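Local coordinates for protein rhamnosidase B (Bacillus sp., PDB 2OKX) that probably hydrolyses terminal alpha-L-rhamnose from rhamnosides as an inverting alpha-L-rhamnosidase of glycoside hydrolase family 78, at residues Val625-Thr630 with Thr662-His667; Glu666-Asp669 with Leu673-Met676. All blocks are in the same frame, centred on the assembly; numbering follows the deposited sequence.

Interaction 1 of 2, residues Val625-Thr630 with Thr662-His667; sequences VIPNWT and THYLEH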
ATOM      1  N   VAL A 625      15.496  -5.988  -3.449  1.00 25.38           N
ATOM      2  CA  VAL A 625      16.158  -4.949  -4.220  1.00 24.25           C
ATOM      3  C   VAL A 625      15.754  -4.948  -5.685  1.00 24.25           C
ATOM      4  O   VAL A 625      15.653  -6.001  -6.317  1.00 24.83           O
ATOM      5  CB  VAL A 625      17.707  -5.098  -4.177  1.00 24.68           C
ATOM      6  CG1 VAL A 625      18.352  -4.134  -5.175  1.00 25.33           C
ATOM      7  CG2 VAL A 625      18.225  -4.824  -2.780  1.00 25.78           C
ATOM      8  N   ILE A 626      15.512  -3.752  -6.209  1.00 23.75           N
ATOM      9  CA  ILE A 626      15.193  -3.564  -7.615  1.00 24.39           C
ATOM     10  C   ILE A 626      16.135  -2.439  -8.036  1.00 25.29           C
ATOM     11  O   ILE A 626      15.964  -1.288  -7.628  1.00 25.15           O
ATOM     12  CB  ILE A 626      13.736  -3.125  -7.840  1.00 26.61           C
ATOM     13  CG1 ILE A 626      12.778  -4.229  -7.384  1.00 28.04           C
ATOM     14  CG2 ILE A 626      13.516  -2.829  -9.322  1.00 27.86           C
ATOM     15  CD1 ILE A 626      11.306  -3.894  -7.588  1.00 28.29           C
ATOM     16  N   PRO A 627      17.167  -2.764  -8.830  1.00 25.60           N
ATOM     17  CA  PRO A 627      18.131  -1.755  -9.285  1.00 26.26           C
ATOM     18  C   PRO A 627      17.495  -0.439  -9.742  1.00 24.59           C
ATOM     19  O   PRO A 627      17.857   0.628  -9.254  1.00 25.22           O
ATOM     20  CB  PRO A 627      18.872  -2.472 -10.408  1.00 24.72           C
ATOM     21  CG  PRO A 627      18.897  -3.899  -9.911  1.00 25.59           C
ATOM     22  CD  PRO A 627      17.480  -4.088  -9.401  1.00 25.26           C
ATOM     23  N   ASN A 628      16.552  -0.517 -10.673  1.00 24.39           N
ATOM     24  CA  ASN A 628      15.895   0.686 -11.179  1.00 25.41           C
ATOM     25  C   ASN A 628      15.239   1.527 -10.081  1.00 25.81           C
ATOM     26  O   ASN A 628      15.240   2.755 -10.160  1.00 27.10           O
ATOM     27  CB  ASN A 628      14.863   0.312 -12.246  1.00 24.51           C
ATOM     28  CG  ASN A 628      15.504  -0.071 -13.571  1.00 24.71           C
ATOM     29  OD1 ASN A 628      14.893  -0.753 -14.403  1.00 24.78           O
ATOM     30  ND2 ASN A 628      16.738   0.382 -13.781  1.00 22.26           N
ATOM     31  N   TRP A 629      14.680   0.882  -9.059  1.00 24.14           N
ATOM     32  CA  TRP A 629      14.051   1.641  -7.984  1.00 22.78           C
ATOM     33  C   TRP A 629      15.098   2.487  -7.272  1.00 23.49           C
ATOM     34  O   TRP A 629      14.851   3.648  -6.943  1.00 21.32           O
ATOM     35  CB  TRP A 629      13.361   0.717  -6.971  1.00 22.33           C
ATOM     36  CG  TRP A 629      11.945   0.287  -7.339  1.00 22.50           C
ATOM     37  CD1 TRP A 629      10.940  -0.029  -6.464  1.00 21.10           C
ATOM     38  CD2 TRP A 629      11.414   0.060  -8.655  1.00 22.66           C
ATOM     39  NE1 TRP A 629       9.824  -0.439  -7.149  1.00 21.51           N
ATOM     40  CE2 TRP A 629      10.085  -0.396  -8.493  1.00 22.59           C
ATOM     41  CE3 TRP A 629      11.929   0.194  -9.953  1.00 23.99           C
ATOM     42  CZ2 TRP A 629       9.266  -0.721  -9.580  1.00 22.53           C
ATOM     43  CZ3 TRP A 629      11.113  -0.128 -11.035  1.00 22.25           C
ATOM     44  CH2 TRP A 629       9.795  -0.581 -10.840  1.00 24.01           C
ATOM     45  N   THR A 630      16.272   1.911  -7.030  1.00 23.97           N
ATOM     46  CA  THR A 630      17.319   2.666  -6.362  1.00 23.77           C
ATOM     47  C   THR A 630      17.805   3.777  -7.293  1.00 23.80           C
ATOM     48  O   THR A 630      18.111   4.883  -6.845  1.00 23.78           O
ATOM     49  CB  THR A 630      18.486   1.753  -5.942  1.00 25.52           C
ATOM     50  OG1 THR A 630      18.022   0.834  -4.944  1.00 25.63           O
ATOM     51  CG2 THR A 630      19.630   2.576  -5.360  1.00 23.51           C
ATOM     52  N   THR A 662      28.653   3.159  -5.893  1.00 31.23           N
ATOM     53  CA  THR A 662      29.939   2.478  -5.824  1.00 33.70           C
ATOM     54  C   THR A 662      29.720   0.970  -5.867  1.00 34.54           C
ATOM     55  O   THR A 662      30.407   0.253  -6.595  1.00 33.99           O
ATOM     56  CB  THR A 662      30.694   2.841  -4.528  1.00 34.67           C
ATOM     57  OG1 THR A 662      31.052   4.229  -4.558  1.00 35.53           O
ATOM     58  CG2 THR A 662      31.957   1.991  -4.383  1.00 36.01           C
ATOM     59  N   HIS A 663      28.748   0.489  -5.096  1.00 34.67           N
ATOM     60  CA  HIS A 663      28.466  -0.938  -5.067  1.00 34.37           C
ATOM     61  C   HIS A 663      27.778  -1.471  -6.321  1.00 33.28           C
ATOM     62  O   HIS A 663      27.951  -2.638  -6.672  1.00 33.72           O
ATOM     63  CB  HIS A 663      27.669  -1.293  -3.813  1.00 35.55           C
ATOM     64  CG  HIS A 663      28.476  -1.210  -2.556  1.00 36.66           C
ATOM     65  ND1 HIS A 663      28.828  -0.011  -1.974  1.00 37.58           N
ATOM     66  CD2 HIS A 663      29.055  -2.177  -1.804  1.00 37.38           C
ATOM     67  CE1 HIS A 663      29.588  -0.242  -0.919  1.00 38.70           C
ATOM     68  NE2 HIS A 663      29.742  -1.548  -0.792  1.00 38.06           N
ATOM     69  N   TYR A 664      27.002  -0.637  -7.005  1.00 31.89           N
ATOM     70  CA  TYR A 664      26.358  -1.100  -8.228  1.00 31.70           C
ATOM     71  C   TYR A 664      27.420  -1.313  -9.306  1.00 32.93           C
ATOM     72  O   TYR A 664      27.313  -2.223 -10.132  1.00 32.61           O
ATOM     73  CB  TYR A 664      25.306  -0.100  -8.723  1.00 31.46           C
ATOM     74  CG  TYR A 664      23.931  -0.333  -8.128  1.00 29.04           C
ATOM     75  CD1 TYR A 664      23.509   0.363  -6.999  1.00 29.16           C
ATOM     76  CD2 TYR A 664      23.074  -1.292  -8.672  1.00 29.11           C
ATOM     77  CE1 TYR A 664      22.264   0.107  -6.419  1.00 28.79           C
ATOM     78  CE2 TYR A 664      21.830  -1.555  -8.100  1.00 28.49           C
ATOM     79  CZ  TYR A 664      21.432  -0.853  -6.974  1.00 28.91           C
ATOM     80  OH  TYR A 664      20.210  -1.123  -6.395  1.00 29.56           O
ATOM     81  N   LEU A 665      28.448  -0.470  -9.284  1.00 34.10           N
ATOM     82  CA  LEU A 665      29.539  -0.561 -10.251  1.00 36.28           C
ATOM     83  C   LEU A 665      30.323  -1.863 -10.094  1.00 36.94           C
ATOM     84  O   LEU A 665      30.854  -2.401 -11.070  1.00 36.51           O
ATOM     85  CB  LEU A 665      30.485   0.634 -10.096  1.00 37.65           C
ATOM     86  CG  LEU A 665      29.968   1.976 -10.617  1.00 38.01           C
ATOM     87  CD1 LEU A 665      30.972   3.082 -10.309  1.00 38.86           C
ATOM     88  CD2 LEU A 665      29.733   1.872 -12.115  1.00 37.22           C
ATOM     89  N   GLU A 666      30.393  -2.370  -8.867  1.00 36.74           N
ATOM     90  CA  GLU A 666      31.111  -3.613  -8.608  1.00 38.59           C
ATOM     91  C   GLU A 666      30.395  -4.792  -9.259  1.00 38.40           C
ATOM     92  O   GLU A 666      30.953  -5.881  -9.371  1.00 39.35           O
ATOM     93  CB  GLU A 666      31.238  -3.852  -7.102  1.00 38.56           C
ATOM     94  CG  GLU A 666      32.011  -2.771  -6.363  1.00 40.03           C
ATOM     95  CD  GLU A 666      32.014  -2.983  -4.863  1.00 41.58           C
ATOM     96  OE1 GLU A 666      32.537  -2.114  -4.135  1.00 42.60           O
ATOM     97  OE2 GLU A 666      31.488  -4.022  -4.410  1.00 43.10           O
ATOM     98  N   HIS A 667      29.160  -4.572  -9.695  1.00 37.35           N
ATOM     99  CA  HIS A 667      28.384  -5.628 -10.329  1.00 37.65           C
ATOM    100  C   HIS A 667      28.549  -5.639 -11.840  1.00 37.53           C
ATOM    101  O   HIS A 667      27.887  -6.402 -12.542  1.00 38.10           O
ATOM    102  CB  HIS A 667      26.909  -5.499  -9.938  1.00 38.37           C
ATOM    103  CG  HIS A 667      26.628  -5.947  -8.537  1.00 37.73           C
ATOM    104  ND1 HIS A 667      26.354  -7.260  -8.218  1.00 38.51           N
ATOM    105  CD2 HIS A 667      26.650  -5.272  -7.364  1.00 38.33           C
ATOM    106  CE1 HIS A 667      26.221  -7.373  -6.909  1.00 39.02           C
ATOM    107  NE2 HIS A 667      26.396  -6.182  -6.367  1.00 38.28           N
TER

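Interaction 2 of 2, residues Glu666-Asp669 with Leu673-Met676; sequences EHID and LLNM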
ATOM      1  N   GLU A 666      30.393  -2.370  -8.867  1.00 36.74           N
ATOM      2  CA  GLU A 666      31.111  -3.613  -8.608  1.00 38.59           C
ATOM      3  C   GLU A 666      30.395  -4.792  -9.259  1.00 38.40           C
ATOM      4  O   GLU A 666      30.953  -5.881  -9.371  1.00 39.35           O
ATOM      5  CB  GLU A 666      31.238  -3.852  -7.102  1.00 38.56           C
ATOM      6  CG  GLU A 666      32.011  -2.771  -6.363  1.00 40.03           C
ATOM      7  CD  GLU A 666      32.014  -2.983  -4.863  1.00 41.58           C
ATOM      8  OE1 GLU A 666      32.537  -2.114  -4.135  1.00 42.60           O
ATOM      9  OE2 GLU A 666      31.488  -4.022  -4.410  1.00 43.10           O
ATOM     10  N   HIS A 667      29.160  -4.572  -9.695  1.00 37.35           N
ATOM     11  CA  HIS A 667      28.384  -5.628 -10.329  1.00 37.65           C
ATOM     12  C   HIS A 667      28.549  -5.639 -11.840  1.00 37.53           C
ATOM     13  O   HIS A 667      27.887  -6.402 -12.542  1.00 38.10           O
ATOM     14  CB  HIS A 667      26.909  -5.499  -9.938  1.00 38.37           C
ATOM     15  CG  HIS A 667      26.628  -5.947  -8.537  1.00 37.73           C
ATOM     16  ND1 HIS A 667      26.354  -7.260  -8.218  1.00 38.51           N
ATOM     17  CD2 HIS A 667      26.650  -5.272  -7.364  1.00 38.33           C
ATOM     18  CE1 HIS A 667      26.221  -7.373  -6.909  1.00 39.02           C
ATOM     19  NE2 HIS A 667      26.396  -6.182  -6.367  1.00 38.28           N
ATOM     20  N   ILE A 668      29.434  -4.782 -12.335  1.00 39.48           N
ATOM     21  CA  ILE A 668      29.730  -4.727 -13.761  1.00 40.92           C
ATOM     22  C   ILE A 668      30.946  -5.630 -13.944  1.00 42.03           C
ATOM     23  O   ILE A 668      31.976  -5.424 -13.302  1.00 42.76           O
ATOM     24  CB  ILE A 668      30.081  -3.293 -14.218  1.00 40.45           C
ATOM     25  CG1 ILE A 668      28.851  -2.388 -14.087  1.00 39.47           C
ATOM     26  CG2 ILE A 668      30.577  -3.311 -15.659  1.00 38.00           C
ATOM     27  CD1 ILE A 668      29.102  -0.937 -14.466  1.00 38.55           C
ATOM     28  N   ASP A 669      30.827  -6.634 -14.806  1.00 44.65           N
ATOM     29  CA  ASP A 669      31.927  -7.567 -15.026  1.00 47.62           C
ATOM     30  C   ASP A 669      32.717  -7.362 -16.319  1.00 49.05           C
ATOM     31  O   ASP A 669      32.657  -6.304 -16.946  1.00 49.07           O
ATOM     32  CB  ASP A 669      31.405  -9.004 -14.984  1.00 48.23           C
ATOM     33  CG  ASP A 669      30.311  -9.254 -15.998  1.00 48.41           C
ATOM     34  OD1 ASP A 669      30.421  -8.743 -17.133  1.00 50.02           O
ATOM     35  OD2 ASP A 669      29.347  -9.973 -15.665  1.00 50.56           O
ATOM     36  N   LEU A 673      29.393  -4.661 -18.639  1.00 39.23           N
ATOM     37  CA  LEU A 673      27.965  -4.410 -18.481  1.00 38.55           C
ATOM     38  C   LEU A 673      27.487  -4.843 -17.102  1.00 39.20           C
ATOM     39  O   LEU A 673      28.097  -5.702 -16.459  1.00 38.31           O
ATOM     40  CB  LEU A 673      27.171  -5.169 -19.550  1.00 37.20           C
ATOM     41  CG  LEU A 673      27.452  -4.808 -21.012  1.00 39.34           C
ATOM     42  CD1 LEU A 673      26.772  -5.809 -21.932  1.00 39.23           C
ATOM     43  CD2 LEU A 673      26.962  -3.393 -21.295  1.00 39.96           C
ATOM     44  N   LEU A 674      26.390  -4.244 -16.649  1.00 38.19           N
ATOM     45  CA  LEU A 674      25.827  -4.582 -15.348  1.00 37.15           C
ATOM     46  C   LEU A 674      25.235  -5.985 -15.416  1.00 37.40           C
ATOM     47  O   LEU A 674      24.297  -6.234 -16.173  1.00 37.31           O
ATOM     48  CB  LEU A 674      24.737  -3.576 -14.962  1.00 35.89           C
ATOM     49  CG  LEU A 674      24.079  -3.794 -13.598  1.00 34.41           C
ATOM     50  CD1 LEU A 674      25.120  -3.647 -12.503  1.00 31.57           C
ATOM     51  CD2 LEU A 674      22.945  -2.788 -13.402  1.00 33.73           C
ATOM     52  N   ASN A 675      25.791  -6.901 -14.629  1.00 38.36           N
ATOM     53  CA  ASN A 675      25.306  -8.276 -14.606  1.00 39.23           C
ATOM     54  C   ASN A 675      24.892  -8.600 -13.178  1.00 38.49           C
ATOM     55  O   ASN A 675      25.720  -8.574 -12.268  1.00 36.26           O
ATOM     56  CB  ASN A 675      26.411  -9.239 -15.050  1.00 41.17           C
ATOM     57  CG  ASN A 675      25.872 -10.606 -15.420  1.00 42.84           C
ATOM     58  OD1 ASN A 675      24.942 -11.108 -14.789  1.00 43.52           O
ATOM     59  ND2 ASN A 675      26.463 -11.222 -16.441  1.00 42.78           N
ATOM     60  N   MET A 676      23.616  -8.914 -12.976  1.00 39.17           N
ATOM     61  CA  MET A 676      23.141  -9.207 -11.628  1.00 39.89           C
ATOM     62  C   MET A 676      22.136 -10.340 -11.514  1.00 39.32           C
ATOM     63  O   MET A 676      21.350 -10.593 -12.423  1.00 39.45           O
ATOM     64  CB  MET A 676      22.519  -7.954 -11.012  1.00 41.57           C
ATOM     65  CG  MET A 676      23.471  -6.796 -10.843  1.00 41.98           C
ATOM     66  SD  MET A 676      22.612  -5.374 -10.184  1.00 46.64           S
ATOM     67  CE  MET A 676      22.734  -5.687  -8.435  1.00 44.32           C
TER

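Interaction 1 of 2, residues Val625-Thr630 with Thr662-His667
Y664 reaches across from near the C-terminal end of helix 647-665 and sets its phenol end against the first turn of helix 627-644, where P627, T630 and V625 receive it. The approach is almost a one-residue affair on the Y664 side: its ring and hydroxyl make every close contact between the two segments. With CG turned anti to the carbonyl carbon (chi1 -88°) and the ring rotated to a chi2 of 95°, the side chain extends from its own helix and presents CE1 to one neighbour and CE2 to another. CG2 of T630 lies 3.8 Å from Y664 CE1, and CB of P627 lies 3.9 Å from Y664 CE2, both meeting the ring obliquely. The side chains of P627 and Y664 cross at about a right angle, with CG and CA of the proline also near the ring. V625, just ahead of the helix, points back against Y664; its CG1, anti to the backbone N, stops 3.7 Å from Y664 OH.

Helices 627-644 and 647-665 are consecutive in the sequence and joined by a tight turn, a helical hairpin of the kind from which the alpha barrel of this six-hairpin glycosidase domain is built. I626 is the N-cap residue of the first helix, and its carbonyl accepts the bond from T630 N at 3.3 Å, part of the first turn of the helix, which Y664 touches.

The polar end of Y664 is buried. The carbonyl oxygen of L613, in a loop outside both segments, accepts one hydroxyl from each helix, hydrogen-bonding both Y664 OH and T630 OG1; those two oxygens stand 3.3 Å apart. F631 meets the Y664 ring with the planes about 60° apart.

Interaction 2 of 2, residues Glu666-Asp669 with Leu673-Met676
M676 crosses H667 at about a right angle and ends over its imidazole, and its side chain can be followed atom by atom. The bond from CA to CB leaves off to one side of the H667 segment. CG, anti to the carbonyl carbon, meets H667 CB at 3.8 Å and also H667 ND1 at 3.9 Å. An extended chi2 carries SD on past the ring, obliquely placed at 4.8 Å from the H667 ring centroid. At chi3 the chain bends (87°), and this brings CE back over the ring: the methyl sits 3.9 Å from the H667 ring centroid, almost on the normal, in a CH-pi contact. CD1 of L674 lies next to M676 CG, and both touch H667 CB.

Backbone pairing holds the two arms of the loop together. N675 N donates to H667 O at 3.0 Å in a nearly straight bond (166°), the donor tilted somewhat from the carbonyl plane. D669 N gives a weak bond to L673 O, which also receives the CA-H of I668. I668 and L674 form a single beta bridge, so the chain doubles back just after helix 647-665 as a short hairpin-like loop. The D669 carboxylate and N675 amide planes are steeply inclined to each other, and N675 ND2 makes a weak bond to D669 OD2 at 3.2 Å; the better partner of D669 is S671 OG, on OD1.

The chemistry is therefore divided: one strong backbone bond sets the pairing, the side-chain bond from ND2 to OD2, bent to 121°, probably contributes little, and the thioether methyl covers one face of the imidazole.

Overall arrangement
Interactions 1 and 2 lie end to end along the chain, their centres about 9 Å apart, and share E666 and H667: interaction 1 uses the end of helix 647-665, interaction 2 the loop that follows it. They also touch directly. CE of M676 comes within 4.2 Å of Y664 CE2, P627 CG lies 4.0 Å from M676 SD, and L674 CD1 rests 3.5 Å from Y664 O, so the returning loop packs on the hairpin it follows. L613 joins both, taking hydroxyl bonds in interaction 1 and touching H667 and M676 in interaction 2. A glycerol, probably from the crystallisation liquor, lies about 6 Å from the I626 side chain and may mark a pocket.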